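Local coordinates for universal stress protein (Pseudomonas aeruginosa UCBPP-PA14, PDB 7MQ5), which is of unknown function but belongs to the universal stress protein family and carries two tandem alpha/beta halves that share one continuous sheet, at residues H39-C43 and T80-E84; I107-W113 and A260-D265. All coordinates share one frame. Residues are numbered along the deposited sequence.

Contact 1: residues H39-C43 and T80-E84; sequences HLLVC and TIIAE
Strand 37-43 supplies His39-Cys43 in extended conformation, and helix 77-88 lies over it with Thr80-Glu84. The two short axes come within 9.5 Å and run nearly antiparallel, at 150°, so Cys43 sits by Thr80 (CA to CA 6.6 Å) while at the other end Glu84, one turn on, reaches His39 by its side chain. Alternation along the strand sends the CA-to-CB bonds of His39, Leu41 and Cys43 toward the helix. Glu84 buries the most surface here. With chi1 t and chi2 p its chain folds so that OE2 accepts a hydrogen bond from His39 NE2 at 2.8 Å, near the imidazole plane of His39 (chi1 t). The polar network continues on strand 67-72: Ser68 OG bonds His39 ND1, and Asn70 ND2 also donates to Glu84 OE2. Leu41 (chi1 t, chi2 p) fills the middle of the interface, its CD2 lying 3.7 Å from Glu84 CB and 3.9 Å from Ile81 CA. Cys43, with chi1 m, packs at the strand's C-terminal end: its SG lies 3.6 Å from Thr80 CG2 and 3.8 Å from Ile81 CG1, while Thr80 OG1 turns to Ser76 O and Lys74 N. Leu11 of strand 9-13 adds to the core against Leu41 and Ile81. This is helix-on-sheet packing within a beta-alpha-beta crossover: helix 77-88 carries the chain from edge strand 67-72 to strand 92-96 in a Rossmann-like alpha/beta half.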
# COMPACT_ATOMS: atom_id res chain seq x y z
N HIS A 39 -9.44 3.49 -13.71
CA HIS A 39 -8.86 3.15 -15.03
C HIS A 39 -8.44 1.69 -14.99
O HIS A 39 -7.53 1.33 -14.22
CB HIS A 39 -7.71 4.08 -15.38
CG HIS A 39 -7.17 3.80 -16.74
ND1 HIS A 39 -7.89 4.12 -17.87
CD2 HIS A 39 -6.01 3.25 -17.16
CE1 HIS A 39 -7.18 3.78 -18.93
NE2 HIS A 39 -6.03 3.24 -18.52
N LEU A 40 -9.11 0.86 -15.78
CA LEU A 40 -8.83 -0.59 -15.81
C LEU A 40 -7.80 -0.89 -16.89
O LEU A 40 -8.04 -0.54 -18.07
CB LEU A 40 -10.12 -1.37 -16.07
CG LEU A 40 -11.36 -0.94 -15.29
CD1 LEU A 40 -12.52 -1.88 -15.57
CD2 LEU A 40 -11.09 -0.86 -13.80
N LEU A 41 -6.73 -1.57 -16.52
CA LEU A 41 -5.63 -1.86 -17.47
C LEU A 41 -5.39 -3.36 -17.56
O LEU A 41 -5.20 -4.01 -16.52
CB LEU A 41 -4.36 -1.16 -16.98
CG LEU A 41 -3.07 -1.54 -17.71
CD1 LEU A 41 -3.09 -1.03 -19.15
CD2 LEU A 41 -1.84 -1.02 -16.96
N VAL A 42 -5.37 -3.87 -18.79
CA VAL A 42 -4.89 -5.25 -19.06
C VAL A 42 -3.52 -5.11 -19.74
O VAL A 42 -3.44 -4.42 -20.76
CB VAL A 42 -5.86 -6.08 -19.91
CG1 VAL A 42 -5.24 -7.41 -20.29
CG2 VAL A 42 -7.19 -6.28 -19.20
N CYS A 43 -2.51 -5.77 -19.18
CA CYS A 43 -1.13 -5.72 -19.72
C CYS A 43 -0.88 -6.98 -20.55
O CYS A 43 -0.54 -8.02 -19.97
CB CYS A 43 -0.11 -5.61 -18.60
SG CYS A 43 -0.35 -4.16 -17.55
N THR A 80 4.77 -1.39 -18.13
CA THR A 80 3.45 -1.11 -18.76
C THR A 80 2.54 -0.44 -17.72
O THR A 80 1.87 0.57 -18.03
CB THR A 80 2.83 -2.39 -19.31
OG1 THR A 80 3.70 -2.96 -20.28
CG2 THR A 80 1.48 -2.13 -19.93
N ILE A 81 2.55 -0.97 -16.50
CA ILE A 81 1.72 -0.39 -15.41
C ILE A 81 2.16 1.04 -15.11
O ILE A 81 1.29 1.93 -15.02
CB ILE A 81 1.81 -1.29 -14.17
CG1 ILE A 81 1.23 -2.67 -14.47
CG2 ILE A 81 1.12 -0.63 -12.99
CD1 ILE A 81 1.53 -3.71 -13.42
N ILE A 82 3.46 1.27 -14.91
CA ILE A 82 3.91 2.65 -14.57
C ILE A 82 3.64 3.60 -15.76
O ILE A 82 3.20 4.74 -15.51
CB ILE A 82 5.37 2.64 -14.10
CG1 ILE A 82 5.48 1.91 -12.76
CG2 ILE A 82 5.95 4.05 -14.03
CD1 ILE A 82 6.88 1.60 -12.32
N ALA A 83 3.85 3.15 -17.00
CA ALA A 83 3.56 4.05 -18.14
C ALA A 83 2.07 4.43 -18.13
O ALA A 83 1.73 5.58 -18.47
CB ALA A 83 3.96 3.41 -19.45
N GLU A 84 1.20 3.49 -17.78
CA GLU A 84 -0.25 3.79 -17.76
C GLU A 84 -0.57 4.77 -16.62
O GLU A 84 -1.40 5.68 -16.80
CB GLU A 84 -1.08 2.52 -17.64
CG GLU A 84 -2.49 2.70 -18.14
CD GLU A 84 -2.61 2.78 -19.66
OE1 GLU A 84 -1.57 2.66 -20.37
OE2 GLU A 84 -3.75 2.94 -20.12

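Contact 2: residues I107-W113 and A260-D265; sequences ILTPDDW and AEVVLD
Ile107 and Leu108 are extended, Thr109 is the N-cap, and helix 110-118 starts at Pro110; facing them is the end of helix 258-264. The closest CA pair is Ile107 with Asp265, only 4.4 Å apart, and Trp113 CA lies 8.9 Å from Glu261 CA, so the segments run past each other in opposite senses. Hydrogen bonding centres on Asp265 (chi1 -89°, chi2 -5°). Its OD1 accepts from Leu108 N at 2.9 Å and from Trp113 NE1 at 3.2 Å. Water 1 bridges the same corner, donating to Leu108 O at 3.0 Å and Asp265 OD2 at 2.8 Å and accepting weakly from Trp113 NE1 at 3.2 Å. Within 107-113 a capping box starts the helix: Asp112 N donates to Thr109 OG1, and Thr109 N to Asp112 OD2, both at 3.0 Å. Asp112 OD1 makes a salt bridge with Lys95. The carbonyl Glu261 O lies near the indole plane, 3.6 Å from edge atom Trp113 CZ2. The apolar part is led by the Trp113 indole (chi1 -88°, chi2 113°), whose CH2 packs 3.3 Å from Leu264 CD1. Leu108 CD1 meets Leu264 CB at 4.0 Å, and Ile107 CD1 reaches Asp265 CB at 3.9 Å. Leu116 backs both Leu108 and Leu264. Helices 110-118 and 258-264 each precede the last strand of their alpha/beta half, so the contact forms part of the inter-half interface of a tandem universal stress protein.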
# COMPACT_ATOMS: atom_id res chain seq x y z
N ILE A 107 5.67 -14.70 -0.90
CA ILE A 107 6.81 -14.05 -1.61
C ILE A 107 6.32 -13.30 -2.85
O ILE A 107 5.70 -13.93 -3.74
CB ILE A 107 7.85 -15.13 -1.99
CG1 ILE A 107 8.31 -15.94 -0.77
CG2 ILE A 107 9.03 -14.50 -2.73
CD1 ILE A 107 8.97 -15.12 0.31
N LEU A 108 6.63 -12.00 -2.95
CA LEU A 108 6.24 -11.23 -4.16
C LEU A 108 7.12 -11.66 -5.34
O LEU A 108 8.28 -12.06 -5.13
CB LEU A 108 6.40 -9.73 -3.91
CG LEU A 108 5.64 -9.14 -2.72
CD1 LEU A 108 5.79 -7.63 -2.73
CD2 LEU A 108 4.16 -9.53 -2.73
N THR A 109 6.59 -11.53 -6.54
CA THR A 109 7.39 -11.88 -7.74
C THR A 109 8.44 -10.82 -8.00
O THR A 109 8.33 -9.67 -7.57
CB THR A 109 6.50 -12.02 -8.98
OG1 THR A 109 6.07 -10.72 -9.39
CG2 THR A 109 5.33 -12.95 -8.75
N PRO A 110 9.52 -11.15 -8.74
CA PRO A 110 10.51 -10.15 -9.10
C PRO A 110 9.88 -8.95 -9.83
O PRO A 110 10.29 -7.84 -9.60
CB PRO A 110 11.48 -10.94 -9.98
CG PRO A 110 11.40 -12.34 -9.43
CD PRO A 110 9.94 -12.52 -9.10
N ASP A 111 8.87 -9.19 -10.67
CA ASP A 111 8.27 -8.04 -11.41
C ASP A 111 7.46 -7.18 -10.42
O ASP A 111 7.47 -5.95 -10.56
CB ASP A 111 7.44 -8.50 -12.60
CG ASP A 111 7.08 -7.34 -13.51
OD1 ASP A 111 7.96 -6.90 -14.30
OD2 ASP A 111 5.98 -6.83 -13.36
N ASP A 112 6.78 -7.81 -9.45
CA ASP A 112 6.06 -7.05 -8.39
C ASP A 112 7.05 -6.14 -7.66
O ASP A 112 6.72 -4.99 -7.34
CB ASP A 112 5.47 -7.99 -7.32
CG ASP A 112 4.25 -8.82 -7.68
OD1 ASP A 112 3.48 -8.37 -8.53
OD2 ASP A 112 4.07 -9.92 -7.04
N TRP A 113 8.25 -6.66 -7.38
CA TRP A 113 9.27 -5.85 -6.68
C TRP A 113 9.69 -4.65 -7.53
O TRP A 113 9.89 -3.56 -6.97
CB TRP A 113 10.44 -6.72 -6.23
CG TRP A 113 10.20 -7.31 -4.88
CD1 TRP A 113 10.00 -8.61 -4.52
CD2 TRP A 113 9.99 -6.53 -3.68
NE1 TRP A 113 9.78 -8.69 -3.17
CE2 TRP A 113 9.71 -7.43 -2.64
CE3 TRP A 113 9.98 -5.16 -3.42
CZ2 TRP A 113 9.51 -7.00 -1.33
CZ3 TRP A 113 9.74 -4.73 -2.14
CH2 TRP A 113 9.52 -5.64 -1.11
N ALA A 260 10.89 -3.03 4.95
CA ALA A 260 9.77 -3.18 3.99
C ALA A 260 9.99 -4.42 3.11
O ALA A 260 9.00 -5.08 2.79
CB ALA A 260 9.59 -1.91 3.19
N GLU A 261 11.24 -4.73 2.74
CA GLU A 261 11.48 -5.93 1.90
C GLU A 261 10.98 -7.18 2.62
O GLU A 261 10.20 -7.97 2.05
CB GLU A 261 12.97 -6.08 1.58
CG GLU A 261 13.48 -5.08 0.56
CD GLU A 261 14.96 -5.22 0.25
OE1 GLU A 261 15.65 -5.96 0.97
OE2 GLU A 261 15.41 -4.60 -0.73
N VAL A 262 11.40 -7.35 3.87
CA VAL A 262 11.00 -8.57 4.63
C VAL A 262 9.49 -8.56 4.88
O VAL A 262 8.84 -9.59 4.65
CB VAL A 262 11.79 -8.67 5.95
CG1 VAL A 262 11.29 -9.83 6.80
CG2 VAL A 262 13.29 -8.80 5.69
N VAL A 263 8.93 -7.45 5.34
CA VAL A 263 7.48 -7.40 5.66
C VAL A 263 6.64 -7.70 4.40
O VAL A 263 5.67 -8.48 4.49
CB VAL A 263 7.16 -6.03 6.29
CG1 VAL A 263 5.67 -5.77 6.42
CG2 VAL A 263 7.87 -5.88 7.63
N LEU A 264 6.99 -7.12 3.26
CA LEU A 264 6.17 -7.32 2.04
C LEU A 264 6.18 -8.79 1.59
O LEU A 264 5.19 -9.22 1.00
CB LEU A 264 6.71 -6.41 0.93
CG LEU A 264 6.04 -5.04 0.87
CD1 LEU A 264 6.92 -4.00 0.20
CD2 LEU A 264 4.67 -5.15 0.21
N ASP A 265 7.26 -9.51 1.87
CA ASP A 265 7.40 -10.93 1.48
C ASP A 265 6.84 -11.86 2.56
O ASP A 265 6.88 -13.08 2.34
CB ASP A 265 8.86 -11.29 1.21
CG ASP A 265 9.33 -11.08 -0.22
OD1 ASP A 265 8.50 -10.74 -1.10
OD2 ASP A 265 10.54 -11.28 -0.46
O HOH W 1 10.53 -11.84 -3.22

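How the contacts relate
From the N terminus the chain first closes contact 1, bringing helix 77-88 back onto strand 37-43 across 36 intervening residues, all within the first alpha/beta half. Contact 2 opens afterwards, so the two are in series, neither nested nor crossed. Its loop is far longer: 146 residues, including most of the second half, separate 107-113 from 260-265. Contact 1 therefore ties helix to sheet inside one half, whereas contact 2 joins the two halves. Their centres lie 20 Å apart, nearest atoms about 5 Å, without touching. Helix 110-118 links them: its Leu115 packs on Ile81 and Ile82, and Asp111 bonds His78.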